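Local coordinates for macro domain-containing protein (Thermosipho africanus, PDB 7OMU) that is of unknown function but joins a DarT-family domain to a macro domain whose pocket holds adenosine-5-diphosphoribose, at residues 241-246 with 315-320; 245-250 with 269-274; 45-50 with 79-84. The protein carries 1 engineered substitution. All coordinates share one frame; numbering follows the deposited sequence.

Contact 1: residues 241-246 with 315-320; sequences TLTVSV and LLFPTK. With APR (adenosine-5-diphosphoribose), chain C.
Thr243 carries CG2 anti to its backbone N, which puts it 3.6 Å from Phe317 CB; Phe317 sends CG anti to its own N (chi1 -167°), and Thr243 CG2 meets the ring that follows obliquely. Both residues belong to neighbouring parallel strands, 241-246 and 313-318, inside the mixed sheet of the macro domain, an alpha/beta/alpha fold. On the same face Leu315 lies alongside Thr243, its CD2 3.8 Å from Thr243 OG1. That buried hydroxyl is hydrogen-bonded to Ala352 O of the next strand, 351-354, and helix 329-346 packs on Leu315 and Phe317 through Ile339. On the face of Val244, Val246, Leu316 and Pro318, Val246 CG1 lies 4.2 Å from Leu316 CD2, with Phe271 of helix 265-275 against both residues. Five backbone hydrogen bonds zip the segments together, among them Phe317 N to Val244 O at 3.0 Å, nearly straight at 174°. The last, Thr319 N to Val246 O, carries the pairing one residue beyond strand 313-318. Here, at the C-terminal ends of the parallel strands, a common site for ligands in alpha/beta folds, Ser245 O receives a weak bond from O1D of adenosine-5-diphosphoribose. Thr319 OG1 stands 3.0 Å from ligand O2B, while Lys320 CD packs 3.7 Å from ligand C4D.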
loop_
_atom_site.group_PDB
_atom_site.type_symbol
_atom_site.label_atom_id
_atom_site.label_comp_id
_atom_site.label_asym_id
_atom_site.label_seq_id
_atom_site.Cartn_x
_atom_site.Cartn_y
_atom_site.Cartn_z
ATOM N N THR A 241 -15.148 6.548 -0.698
ATOM C CA THR A 241 -16.039 5.363 -0.622
ATOM C C THR A 241 -15.397 4.224 -1.415
ATOM O O THR A 241 -15.175 4.393 -2.626
ATOM C CB THR A 241 -17.448 5.697 -1.130
ATOM O OG1 THR A 241 -18.019 6.672 -0.255
ATOM C CG2 THR A 241 -18.357 4.489 -1.203
ATOM N N LEU A 242 -15.090 3.119 -0.738
ATOM C CA LEU A 242 -14.560 1.879 -1.356
ATOM C C LEU A 242 -15.721 0.893 -1.497
ATOM O O LEU A 242 -16.384 0.597 -0.490
ATOM C CB LEU A 242 -13.435 1.308 -0.485
ATOM C CG LEU A 242 -12.392 2.319 -0.004
ATOM C CD1 LEU A 242 -11.261 1.610 0.727
ATOM C CD2 LEU A 242 -11.843 3.148 -1.160
ATOM N N THR A 243 -15.965 0.434 -2.718
ATOM C CA THR A 243 -17.032 -0.537 -3.046
ATOM C C THR A 243 -16.465 -1.945 -2.871
ATOM O O THR A 243 -15.278 -2.148 -3.146
ATOM C CB THR A 243 -17.583 -0.264 -4.447
ATOM O OG1 THR A 243 -17.746 1.150 -4.553
ATOM C CG2 THR A 243 -18.896 -0.960 -4.707
ATOM N N VAL A 244 -17.286 -2.868 -2.386
ATOM C CA VAL A 244 -16.871 -4.250 -2.032
ATOM C C VAL A 244 -17.929 -5.194 -2.594
ATOM O O VAL A 244 -19.088 -5.107 -2.147
ATOM C CB VAL A 244 -16.721 -4.397 -0.507
ATOM C CG1 VAL A 244 -16.416 -5.832 -0.100
ATOM C CG2 VAL A 244 -15.672 -3.447 0.046
ATOM N N SER A 245 -17.542 -6.034 -3.557
ATOM C CA SER A 245 -18.419 -7.069 -4.157
ATOM C C SER A 245 -18.758 -8.079 -3.063
ATOM O O SER A 245 -17.814 -8.578 -2.433
ATOM C CB SER A 245 -17.766 -7.730 -5.342
ATOM O OG SER A 245 -16.723 -6.919 -5.860
ATOM N N VAL A 246 -20.050 -8.319 -2.829
ATOM C CA VAL A 246 -20.573 -9.276 -1.810
ATOM C C VAL A 246 -21.684 -10.122 -2.445
ATOM O O VAL A 246 -22.106 -9.817 -3.584
ATOM C CB VAL A 246 -21.071 -8.545 -0.547
ATOM C CG1 VAL A 246 -19.941 -7.812 0.154
ATOM C CG2 VAL A 246 -22.215 -7.590 -0.841
ATOM N N LEU A 315 -18.995 0.801 0.578
ATOM C CA LEU A 315 -20.246 0.493 -0.155
ATOM C C LEU A 315 -20.287 -1.016 -0.387
ATOM O O LEU A 315 -19.388 -1.524 -1.064
ATOM C CB LEU A 315 -20.272 1.264 -1.477
ATOM C CG LEU A 315 -21.544 1.101 -2.309
ATOM C CD1 LEU A 315 -22.750 1.657 -1.566
ATOM C CD2 LEU A 315 -21.403 1.777 -3.663
ATOM N N LEU A 316 -21.271 -1.697 0.199
ATOM C CA LEU A 316 -21.517 -3.146 -0.006
ATOM C C LEU A 316 -22.410 -3.308 -1.237
ATOM O O LEU A 316 -23.575 -2.882 -1.191
ATOM C CB LEU A 316 -22.140 -3.734 1.262
ATOM C CG LEU A 316 -21.308 -3.528 2.527
ATOM C CD1 LEU A 316 -22.058 -4.005 3.757
ATOM C CD2 LEU A 316 -19.961 -4.226 2.413
ATOM N N PHE A 317 -21.851 -3.885 -2.301
ATOM C CA PHE A 317 -22.462 -4.002 -3.645
ATOM C C PHE A 317 -22.715 -5.471 -3.956
ATOM O O PHE A 317 -21.801 -6.185 -4.354
ATOM C CB PHE A 317 -21.526 -3.376 -4.677
ATOM C CG PHE A 317 -22.141 -3.145 -6.030
ATOM C CD1 PHE A 317 -22.562 -4.209 -6.809
ATOM C CD2 PHE A 317 -22.288 -1.861 -6.526
ATOM C CE1 PHE A 317 -23.124 -3.996 -8.056
ATOM C CE2 PHE A 317 -22.845 -1.648 -7.776
ATOM C CZ PHE A 317 -23.264 -2.715 -8.536
ATOM N N PRO A 318 -23.956 -5.978 -3.798
ATOM C CA PRO A 318 -24.251 -7.373 -4.114
ATOM C C PRO A 318 -24.203 -7.645 -5.626
ATOM O O PRO A 318 -24.972 -7.034 -6.356
ATOM C CB PRO A 318 -25.667 -7.572 -3.555
ATOM C CG PRO A 318 -26.285 -6.188 -3.596
ATOM C CD PRO A 318 -25.137 -5.242 -3.317
ATOM N N THR A 319 -23.303 -8.542 -6.046
ATOM C CA THR A 319 -23.077 -8.949 -7.460
ATOM C C THR A 319 -23.614 -10.362 -7.716
ATOM O O THR A 319 -23.439 -10.839 -8.851
ATOM C CB THR A 319 -21.587 -8.931 -7.825
ATOM O OG1 THR A 319 -20.937 -9.952 -7.066
ATOM C CG2 THR A 319 -20.918 -7.603 -7.560
ATOM N N LYS A 320 -24.221 -11.010 -6.712
ATOM C CA LYS A 320 -24.762 -12.395 -6.811
ATOM C C LYS A 320 -25.626 -12.703 -5.583
ATOM O O LYS A 320 -25.664 -11.864 -4.657
ATOM C CB LYS A 320 -23.615 -13.401 -6.933
ATOM C CG LYS A 320 -22.667 -13.436 -5.744
ATOM C CD LYS A 320 -21.234 -13.734 -6.124
ATOM C CE LYS A 320 -21.044 -15.097 -6.754
ATOM N NZ LYS A 320 -19.608 -15.452 -6.885
HETATM N N1 APR C . -7.685 -3.744 -5.678
HETATM C C2 APR C . -8.324 -3.824 -6.853
HETATM N N3 APR C . -8.935 -4.867 -7.413
HETATM C C4 APR C . -8.845 -5.948 -6.619
HETATM C C5 APR C . -8.221 -6.024 -5.391
HETATM C C6 APR C . -7.610 -4.852 -4.903
HETATM N N6 APR C . -6.971 -4.776 -3.738
HETATM N N7 APR C . -8.340 -7.309 -4.872
HETATM C C8 APR C . -9.022 -7.973 -5.776
HETATM N N9 APR C . -9.354 -7.195 -6.866
HETATM C "C1'" APR C . -10.104 -7.588 -8.060
HETATM C "C2'" APR C . -9.933 -9.055 -8.451
HETATM O "O2'" APR C . -8.879 -9.213 -9.377
HETATM C "C3'" APR C . -11.297 -9.429 -9.046
HETATM O "O3'" APR C . -11.211 -9.582 -10.457
HETATM O "O4'" APR C . -11.473 -7.407 -7.793
HETATM C "C4'" APR C . -12.242 -8.279 -8.657
HETATM C "C5'" APR C . -13.523 -8.678 -7.957
HETATM O "O5'" APR C . -13.226 -9.354 -6.697
HETATM P PA APR C . -14.122 -10.582 -6.157
HETATM O O1A APR C . -14.162 -10.542 -4.663
HETATM O O2A APR C . -13.668 -11.852 -6.798
HETATM O O3A APR C . -15.588 -10.210 -6.707
HETATM P PB APR C . -16.764 -11.026 -7.443
HETATM O O1B APR C . -16.203 -11.640 -8.683
HETATM O O2B APR C . -17.952 -10.132 -7.586
HETATM O O5D APR C . -17.086 -12.180 -6.368
HETATM C C5D APR C . -17.998 -11.915 -5.264
HETATM O O4D APR C . -16.739 -13.284 -3.723
HETATM O O1D APR C . -15.974 -11.355 -2.720
HETATM C C1D APR C . -16.690 -12.517 -2.512
HETATM O O2D APR C . -18.491 -12.430 -0.801
HETATM C C2D APR C . -18.145 -12.180 -2.150
HETATM O O3D APR C . -19.297 -14.291 -2.632
HETATM C C3D APR C . -18.984 -12.998 -3.131
HETATM C C4D APR C . -18.035 -13.103 -4.330
#

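Contact 2: residues 245-250 with 269-274; sequences SVNTVG and VVFQDA. With APR (adenosine-5-diphosphoribose), chain C.
Gly250 and Gln272 bring their CA atoms to 5.1 Å where the loop leaving strand 241-246 meets helix 265-275 of the macro domain. An Asx turn shapes this loop: Asn247 OD1 accepts from Val249 N at 3.0 Å and, weakly, from Gly250 N. With phi at 135°, Gly250 adopts a backbone in which a CB would press against the preceding carbonyl oxygen. Its own carbonyl turns to the helix, and Gln272, extended beyond CG, reaches out so that NE2 donates to Gly250 O at 2.8 Å, with a nearly straight bond (173°) lying in both the carbonyl and the amide plane. Phe271, with CG anti to its backbone N, sends its ring between strand end and loop. Val246 CG1 lies over one face, offset toward the rim; Asn247 O approaches the edge in plane, 3.5 Å from Phe271 CE1, and Gly250 C is equally near Phe271 CE2. The Asn247 amide is held at both ends: OD1 is taken up by the Asx turn, while ND2 bonds Val251 O and the ligand. These bonds agree with the modelled orientation of the amide, in which Asn247 ND2 donates to O3D of adenosine-5-diphosphoribose at 2.7 Å, almost straight at 170°.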
loop_
_atom_site.group_PDB
_atom_site.type_symbol
_atom_site.label_atom_id
_atom_site.label_comp_id
_atom_site.label_asym_id
_atom_site.label_seq_id
_atom_site.Cartn_x
_atom_site.Cartn_y
_atom_site.Cartn_z
ATOM N N SER A 245 -17.542 -6.034 -3.557
ATOM C CA SER A 245 -18.419 -7.069 -4.157
ATOM C C SER A 245 -18.758 -8.079 -3.063
ATOM O O SER A 245 -17.814 -8.578 -2.433
ATOM C CB SER A 245 -17.766 -7.730 -5.342
ATOM O OG SER A 245 -16.723 -6.919 -5.860
ATOM N N VAL A 246 -20.050 -8.319 -2.829
ATOM C CA VAL A 246 -20.573 -9.276 -1.810
ATOM C C VAL A 246 -21.684 -10.122 -2.445
ATOM O O VAL A 246 -22.106 -9.817 -3.584
ATOM C CB VAL A 246 -21.071 -8.545 -0.547
ATOM C CG1 VAL A 246 -19.941 -7.812 0.154
ATOM C CG2 VAL A 246 -22.215 -7.590 -0.841
ATOM N N ASN A 247 -22.128 -11.147 -1.718
ATOM C CA ASN A 247 -23.265 -12.039 -2.072
ATOM C C ASN A 247 -24.430 -11.711 -1.133
ATOM O O ASN A 247 -24.270 -10.795 -0.316
ATOM C CB ASN A 247 -22.857 -13.508 -1.976
ATOM C CG ASN A 247 -22.319 -13.867 -0.607
ATOM O OD1 ASN A 247 -23.037 -13.793 0.386
ATOM N ND2 ASN A 247 -21.047 -14.221 -0.538
ATOM N N THR A 248 -25.547 -12.435 -1.241
ATOM C CA THR A 248 -26.739 -12.287 -0.364
ATOM C C THR A 248 -26.925 -13.577 0.449
ATOM O O THR A 248 -27.997 -14.190 0.353
ATOM C CB THR A 248 -27.971 -11.895 -1.188
ATOM O OG1 THR A 248 -27.544 -10.993 -2.209
ATOM C CG2 THR A 248 -29.060 -11.253 -0.351
ATOM N N VAL A 249 -25.906 -13.953 1.231
ATOM C CA VAL A 249 -25.938 -15.063 2.233
ATOM C C VAL A 249 -25.449 -14.513 3.579
ATOM O O VAL A 249 -26.226 -14.537 4.557
ATOM C CB VAL A 249 -25.072 -16.257 1.779
ATOM C CG1 VAL A 249 -24.982 -17.353 2.836
ATOM C CG2 VAL A 249 -25.550 -16.827 0.455
ATOM N N GLY A 250 -24.195 -14.053 3.626
ATOM C CA GLY A 250 -23.509 -13.635 4.865
ATOM C C GLY A 250 -22.088 -14.170 4.989
ATOM O O GLY A 250 -21.550 -14.096 6.105
ATOM N N VAL A 269 -19.057 -7.594 9.882
ATOM C CA VAL A 269 -20.142 -7.626 10.905
ATOM C C VAL A 269 -21.327 -6.784 10.418
ATOM O O VAL A 269 -22.479 -7.235 10.565
ATOM C CB VAL A 269 -19.623 -7.134 12.267
ATOM C CG1 VAL A 269 -20.755 -6.873 13.247
ATOM C CG2 VAL A 269 -18.619 -8.115 12.853
ATOM N N VAL A 270 -21.042 -5.596 9.886
ATOM C CA VAL A 270 -22.059 -4.652 9.333
ATOM C C VAL A 270 -22.743 -5.333 8.147
ATOM O O VAL A 270 -23.972 -5.206 8.012
ATOM C CB VAL A 270 -21.421 -3.308 8.932
ATOM C CG1 VAL A 270 -22.296 -2.516 7.979
ATOM C CG2 VAL A 270 -21.085 -2.468 10.151
ATOM N N PHE A 271 -21.964 -6.024 7.316
ATOM C CA PHE A 271 -22.469 -6.750 6.125
ATOM C C PHE A 271 -23.501 -7.783 6.581
ATOM O O PHE A 271 -24.615 -7.778 6.033
ATOM C CB PHE A 271 -21.315 -7.380 5.348
ATOM C CG PHE A 271 -21.712 -8.544 4.480
ATOM C CD1 PHE A 271 -22.648 -8.389 3.472
ATOM C CD2 PHE A 271 -21.138 -9.789 4.671
ATOM C CE1 PHE A 271 -23.009 -9.467 2.680
ATOM C CE2 PHE A 271 -21.482 -10.859 3.863
ATOM C CZ PHE A 271 -22.420 -10.697 2.872
ATOM N N GLN A 272 -23.148 -8.611 7.569
ATOM C CA GLN A 272 -24.023 -9.690 8.099
ATOM C C GLN A 272 -25.288 -9.083 8.713
ATOM O O GLN A 272 -26.382 -9.522 8.333
ATOM C CB GLN A 272 -23.262 -10.530 9.117
ATOM C CG GLN A 272 -22.151 -11.348 8.481
ATOM C CD GLN A 272 -21.627 -12.418 9.407
ATOM O OE1 GLN A 272 -21.494 -12.214 10.611
ATOM N NE2 GLN A 272 -21.322 -13.574 8.840
ATOM N N ASP A 273 -25.133 -8.114 9.620
ATOM C CA ASP A 273 -26.252 -7.407 10.302
ATOM C C ASP A 273 -27.205 -6.812 9.258
ATOM O O ASP A 273 -28.431 -7.025 9.382
ATOM C CB ASP A 273 -25.742 -6.301 11.231
ATOM C CG ASP A 273 -25.195 -6.773 12.571
ATOM O OD1 ASP A 273 -25.457 -7.935 12.952
ATOM O OD2 ASP A 273 -24.518 -5.966 13.235
ATOM N N ALA A 274 -26.661 -6.091 8.273
ATOM C CA ALA A 274 -27.422 -5.418 7.194
ATOM C C ALA A 274 -28.104 -6.463 6.302
ATOM O O ALA A 274 -29.260 -6.228 5.898
ATOM C CB ALA A 274 -26.506 -4.528 6.393
HETATM N N1 APR C . -7.685 -3.744 -5.678
HETATM C C2 APR C . -8.324 -3.824 -6.853
HETATM N N3 APR C . -8.935 -4.867 -7.413
HETATM C C4 APR C . -8.845 -5.948 -6.619
HETATM C C5 APR C . -8.221 -6.024 -5.391
HETATM C C6 APR C . -7.610 -4.852 -4.903
HETATM N N6 APR C . -6.971 -4.776 -3.738
HETATM N N7 APR C . -8.340 -7.309 -4.872
HETATM C C8 APR C . -9.022 -7.973 -5.776
HETATM N N9 APR C . -9.354 -7.195 -6.866
HETATM C "C1'" APR C . -10.104 -7.588 -8.060
HETATM C "C2'" APR C . -9.933 -9.055 -8.451
HETATM O "O2'" APR C . -8.879 -9.213 -9.377
HETATM C "C3'" APR C . -11.297 -9.429 -9.046
HETATM O "O3'" APR C . -11.211 -9.582 -10.457
HETATM O "O4'" APR C . -11.473 -7.407 -7.793
HETATM C "C4'" APR C . -12.242 -8.279 -8.657
HETATM C "C5'" APR C . -13.523 -8.678 -7.957
HETATM O "O5'" APR C . -13.226 -9.354 -6.697
HETATM P PA APR C . -14.122 -10.582 -6.157
HETATM O O1A APR C . -14.162 -10.542 -4.663
HETATM O O2A APR C . -13.668 -11.852 -6.798
HETATM O O3A APR C . -15.588 -10.210 -6.707
HETATM P PB APR C . -16.764 -11.026 -7.443
HETATM O O1B APR C . -16.203 -11.640 -8.683
HETATM O O2B APR C . -17.952 -10.132 -7.586
HETATM O O5D APR C . -17.086 -12.180 -6.368
HETATM C C5D APR C . -17.998 -11.915 -5.264
HETATM O O4D APR C . -16.739 -13.284 -3.723
HETATM O O1D APR C . -15.974 -11.355 -2.720
HETATM C C1D APR C . -16.690 -12.517 -2.512
HETATM O O2D APR C . -18.491 -12.430 -0.801
HETATM C C2D APR C . -18.145 -12.180 -2.150
HETATM O O3D APR C . -19.297 -14.291 -2.632
HETATM C C3D APR C . -18.984 -12.998 -3.131
HETATM C C4D APR C . -18.035 -13.103 -4.330
#

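Contact 3: residues 45-50 with 79-84; sequences SHAEIE and LWEFAN
Ala47 rides on the indole of Trp80, and this pairing forms the close-packed heart of a contact between the first turn of helix 46-51 and the turn that leads into strand 82-86 of the DarT-family domain. Trp80 carries CG in the crowded position between its backbone N and carbonyl carbon (chi1 86°), and the ring spreads along the helix start. Ala47 CB stands 3.7 Å above the indole plane, over its centre, and Ala47 CA makes a CH-pi contact, 3.8 Å from the centroid of the six-membered ring and only 9° off the normal. Ala47 CB also packs 3.8 Å from Glu81 CA. The same residue is held by its backbone as well: Ala47 N donates to Trp80 O at 2.9 Å, so one tryptophan engages the alanine with both its carbonyl and its ring face. Buried Ser45 points CB toward the 79-84 segment, where it packs among the carbonyl oxygens of Trp80, Glu81 and Phe82. It is also the N-cap, its OG accepting from Glu48 N at 3.0 Å and hydrogen-bonded to Gln175 O.

Toward solvent the grip slackens. Exposed Glu50 touches with CG, 3.8 Å from Trp80 CZ3; its chain crosses the indole at about a right angle. His46 directs the end of its side chain away, to Lys58. The CB bond of Glu81 points away from the helix, and its carboxylate forms a salt bridge with Arg77.

The chemistry is that of a helix start, whose first N-H groups find no acceptor within the helix. Here Trp80 O takes one from Ala47 and Ser45 OG another from Glu48, so acceptors from the neighbouring turn and the N-cap together close the helix end, where the helix dipole would probably favour them.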
loop_
_atom_site.group_PDB
_atom_site.type_symbol
_atom_site.label_atom_id
_atom_site.label_comp_id
_atom_site.label_asym_id
_atom_site.label_seq_id
_atom_site.Cartn_x
_atom_site.Cartn_y
_atom_site.Cartn_z
ATOM N N SER A 45 24.189 5.704 10.538
ATOM C CA SER A 45 23.322 5.574 11.736
ATOM C C SER A 45 22.997 6.976 12.263
ATOM O O SER A 45 23.790 7.899 11.995
ATOM C CB SER A 45 23.975 4.718 12.785
ATOM O OG SER A 45 25.174 5.311 13.265
ATOM N N HIS A 46 21.872 7.131 12.972
ATOM C CA HIS A 46 21.418 8.430 13.540
ATOM C C HIS A 46 22.401 8.868 14.630
ATOM O O HIS A 46 22.443 10.080 14.921
ATOM C CB HIS A 46 19.949 8.364 13.993
ATOM C CG HIS A 46 18.968 8.440 12.862
ATOM N ND1 HIS A 46 17.929 7.533 12.716
ATOM C CD2 HIS A 46 18.857 9.299 11.818
ATOM C CE1 HIS A 46 17.226 7.836 11.640
ATOM N NE2 HIS A 46 17.775 8.916 11.077
ATOM N N ALA A 47 23.183 7.922 15.167
ATOM C CA ALA A 47 24.333 8.151 16.081
ATOM C C ALA A 47 25.531 8.708 15.305
ATOM O O ALA A 47 26.179 9.639 15.812
ATOM C CB ALA A 47 24.709 6.862 16.768
ATOM N N GLU A 48 25.825 8.133 14.135
ATOM C CA GLU A 48 26.961 8.531 13.263
ATOM C C GLU A 48 26.721 9.939 12.704
ATOM O O GLU A 48 27.707 10.653 12.472
ATOM C CB GLU A 48 27.146 7.510 12.138
ATOM C CG GLU A 48 28.390 7.734 11.295
ATOM C CD GLU A 48 29.710 7.663 12.044
ATOM O OE1 GLU A 48 29.744 7.063 13.140
ATOM O OE2 GLU A 48 30.699 8.226 11.537
ATOM N N ILE A 49 25.461 10.325 12.493
ATOM C CA ILE A 49 25.082 11.686 12.009
ATOM C C ILE A 49 25.414 12.708 13.105
ATOM O O ILE A 49 25.966 13.765 12.763
ATOM C CB ILE A 49 23.604 11.723 11.568
ATOM C CG1 ILE A 49 23.425 10.985 10.236
ATOM C CG2 ILE A 49 23.081 13.151 11.498
ATOM C CD1 ILE A 49 21.995 10.650 9.881
ATOM N N GLU A 50 25.106 12.397 14.368
ATOM C CA GLU A 50 25.414 13.253 15.550
ATOM C C GLU A 50 26.929 13.344 15.741
ATOM O O GLU A 50 27.429 14.472 15.881
ATOM C CB GLU A 50 24.764 12.719 16.830
ATOM C CG GLU A 50 23.298 13.085 16.967
ATOM C CD GLU A 50 23.010 14.576 16.957
ATOM O OE1 GLU A 50 23.752 15.326 17.631
ATOM O OE2 GLU A 50 22.058 14.982 16.258
ATOM N N LEU A 79 19.993 1.047 19.466
ATOM C CA LEU A 79 19.412 0.837 18.115
ATOM C C LEU A 79 19.835 1.986 17.195
ATOM O O LEU A 79 19.994 1.722 15.992
ATOM C CB LEU A 79 17.886 0.741 18.220
ATOM C CG LEU A 79 17.139 0.645 16.890
ATOM C CD1 LEU A 79 17.594 -0.564 16.087
ATOM C CD2 LEU A 79 15.636 0.600 17.106
ATOM N N TRP A 80 20.019 3.200 17.732
ATOM C CA TRP A 80 20.340 4.412 16.927
ATOM C C TRP A 80 21.802 4.378 16.452
ATOM O O TRP A 80 22.170 5.262 15.652
ATOM C CB TRP A 80 19.997 5.705 17.685
ATOM C CG TRP A 80 21.062 6.232 18.600
ATOM C CD1 TRP A 80 21.776 5.527 19.523
ATOM C CD2 TRP A 80 21.505 7.596 18.717
ATOM N NE1 TRP A 80 22.648 6.345 20.188
ATOM C CE2 TRP A 80 22.504 7.623 19.718
ATOM C CE3 TRP A 80 21.166 8.794 18.076
ATOM C CZ2 TRP A 80 23.169 8.796 20.078
ATOM C CZ3 TRP A 80 21.825 9.952 18.435
ATOM C CH2 TRP A 80 22.809 9.951 19.424
ATOM N N GLU A 81 22.591 3.399 16.917
ATOM C CA GLU A 81 23.995 3.157 16.479
ATOM C C GLU A 81 24.000 2.407 15.142
ATOM O O GLU A 81 25.056 2.399 14.487
ATOM C CB GLU A 81 24.772 2.352 17.521
ATOM C CG GLU A 81 25.077 3.119 18.797
ATOM C CD GLU A 81 25.961 2.366 19.779
ATOM O OE1 GLU A 81 26.920 1.720 19.323
ATOM O OE2 GLU A 81 25.679 2.409 20.995
ATOM N N PHE A 82 22.874 1.798 14.760
ATOM C CA PHE A 82 22.720 0.990 13.523
ATOM C C PHE A 82 21.942 1.772 12.459
ATOM O O PHE A 82 21.278 2.774 12.794
ATOM C CB PHE A 82 22.005 -0.328 13.834
ATOM C CG PHE A 82 22.759 -1.243 14.764
ATOM C CD1 PHE A 82 22.683 -1.074 16.134
ATOM C CD2 PHE A 82 23.551 -2.268 14.271
ATOM C CE1 PHE A 82 23.386 -1.906 16.989
ATOM C CE2 PHE A 82 24.250 -3.102 15.129
ATOM C CZ PHE A 82 24.164 -2.922 16.486
ATOM N N ALA A 83 22.035 1.307 11.210
ATOM C CA ALA A 83 21.303 1.821 10.031
ATOM C C ALA A 83 20.210 0.816 9.669
ATOM O O ALA A 83 20.540 -0.369 9.475
ATOM C CB ALA A 83 22.257 2.033 8.882
ATOM N N ASN A 84 18.962 1.278 9.574
ATOM C CA ASN A 84 17.754 0.417 9.449
ATOM C C ASN A 84 17.474 0.149 7.966
ATOM O O ASN A 84 16.945 1.054 7.287
ATOM C CB ASN A 84 16.561 1.061 10.161
ATOM C CG ASN A 84 15.415 0.105 10.406
ATOM O OD1 ASN A 84 15.257 -0.407 11.510
ATOM N ND2 ASN A 84 14.604 -0.128 9.391
#

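Contact 3 comes first along the chain and closes before contacts 1 and 2 open. It lies in the DarT-family part, on the opposite side of the chain's centre; its centre is about 47 Å from that of contact 1 and about 49 Å from that of contact 2, with no touch to either. Contacts 1 and 2, their centres about 9 Å apart, both start from strand 241-246 and share Ser245 and Val246. One joins that strand to 313-318 within the macro-domain sheet, the other ties its outgoing loop to helix 265-275. Both touch adenosine-5-diphosphoribose, so sheet and loop each contribute to one pocket, while contact 3 packs a helix start against a turn far from it.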